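Local atomic coordinates of alginate lyase (Paenibacillus sp. FPU-7, PDB entry 6KFN), a protein that probably cleaves alginate by beta-elimination, using a right-handed parallel beta-helix scaffold. Residues I96-D99 / Q105-G108. Sequence-based numbering, arbitrary orientation.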
loop_
_atom_site.group_PDB
_atom_site.type_symbol
_atom_site.label_atom_id
_atom_site.label_comp_id
_atom_site.label_asym_id
_atom_site.label_seq_id
_atom_site.Cartn_x
_atom_site.Cartn_y
_atom_site.Cartn_z
ATOM N N ILE A 96 2.933 1.806 -7.869
ATOM C CA ILE A 96 2.998 3.242 -7.629
ATOM C C ILE A 96 4.060 3.485 -6.569
ATOM O O ILE A 96 3.984 2.940 -5.470
ATOM C CB ILE A 96 1.653 3.836 -7.197
ATOM C CG1 ILE A 96 0.562 3.479 -8.160
ATOM C CG2 ILE A 96 1.803 5.352 -7.051
ATOM C CD1 ILE A 96 -0.825 4.000 -7.759
ATOM N N MET A 97 5.043 4.304 -6.903
ATOM C CA MET A 97 6.057 4.764 -5.969
ATOM C C MET A 97 5.812 6.238 -5.720
ATOM O O MET A 97 5.698 7.012 -6.673
ATOM C CB MET A 97 7.462 4.561 -6.555
ATOM C CG MET A 97 8.607 5.060 -5.667
ATOM S SD MET A 97 8.847 4.156 -4.126
ATOM C CE MET A 97 9.433 2.626 -4.765
ATOM N N LEU A 98 5.734 6.630 -4.441
ATOM C CA LEU A 98 5.644 8.033 -4.030
ATOM C C LEU A 98 6.926 8.396 -3.309
ATOM O O LEU A 98 7.298 7.731 -2.357
ATOM C CB LEU A 98 4.445 8.242 -3.107
ATOM C CG LEU A 98 3.156 7.709 -3.817
ATOM C CD1 LEU A 98 2.754 6.296 -3.465
ATOM C CD2 LEU A 98 2.060 8.694 -3.373
ATOM N N ASP A 99 7.613 9.432 -3.795
ATOM C CA ASP A 99 8.786 10.003 -3.135
ATOM C C ASP A 99 8.463 11.453 -2.790
ATOM O O ASP A 99 8.138 12.245 -3.678
ATOM C CB ASP A 99 10.055 9.958 -3.960
ATOM C CG ASP A 99 10.885 8.714 -3.802
ATOM O OD1 ASP A 99 10.828 8.080 -2.732
ATOM O OD2 ASP A 99 11.727 8.455 -4.712
ATOM N N GLN A 105 -4.329 11.389 -3.296
ATOM C CA GLN A 105 -5.485 10.524 -3.105
ATOM C C GLN A 105 -5.559 9.515 -4.242
ATOM O O GLN A 105 -5.764 9.895 -5.394
ATOM C CB GLN A 105 -6.762 11.346 -3.066
ATOM C CG GLN A 105 -6.813 12.364 -1.975
ATOM C CD GLN A 105 -8.165 13.001 -1.859
ATOM O OE1 GLN A 105 -8.925 12.669 -0.988
ATOM N NE2 GLN A 105 -8.530 13.816 -2.799
ATOM N N MET A 106 -5.381 8.257 -3.905
ATOM C CA MET A 106 -5.499 7.135 -4.833
ATOM C C MET A 106 -6.842 6.444 -4.553
ATOM O O MET A 106 -7.105 6.088 -3.405
ATOM C CB MET A 106 -4.342 6.168 -4.609
ATOM C CG MET A 106 -3.031 6.714 -5.107
ATOM S SD MET A 106 -1.578 5.857 -4.509
ATOM C CE MET A 106 -1.458 6.639 -2.882
ATOM N N ASP A 107 -7.677 6.278 -5.579
ATOM C CA ASP A 107 -9.037 5.802 -5.354
ATOM C C ASP A 107 -9.467 4.966 -6.554
ATOM O O ASP A 107 -9.320 5.402 -7.690
ATOM C CB ASP A 107 -9.941 7.033 -5.159
ATOM C CG ASP A 107 -11.323 6.751 -4.620
ATOM O OD1 ASP A 107 -11.769 5.608 -4.599
ATOM O OD2 ASP A 107 -11.924 7.742 -4.101
ATOM N N GLY A 108 -10.000 3.767 -6.310
ATOM C CA GLY A 108 -10.551 2.979 -7.395
ATOM C C GLY A 108 -9.490 2.354 -8.265
ATOM O O GLY A 108 -9.738 2.129 -9.459
#
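Ile96 and Met106 lie on strands that run in nearly opposite directions across the interior of the beta-helix. Their CA atoms are 9.8 Å apart, the closest pair of the two segments. No hydrogen bond joins the strands, so side chains alone bridge the gap. The side chains of Ile96, Leu98 and Met106 all leave the backbone toward the opposing strand. Those of Ile96 and Met106 lie alongside each other, their ends pointing opposite ways, with Ile96 CD1 3.8 Å from Met106 SD. The extended end of Ile96 (chi2 178°) carries CD1 out to that point. Met106 reaches inward with chi2 near anti, then bends at the sulfur (chi3 -81°). This bend turns its methyl toward Leu98, tip to tip. Met106 CE is 4.1 Å from Leu98 CD2, a looser touch. Leu98 has two conformers, so this second touch is less certain. All three side chains are buried and apolar. The contact is hydrophobic core packing between two faces of the coil. Phe121 of strand 119-122 packs on Leu98 and Met106, and Ile130 of strand 129-131 also meets Met106. Strand 94-99 lies between strands 73-77 and 119-122, while strand 105-107 lies between 82-85 and 129-131.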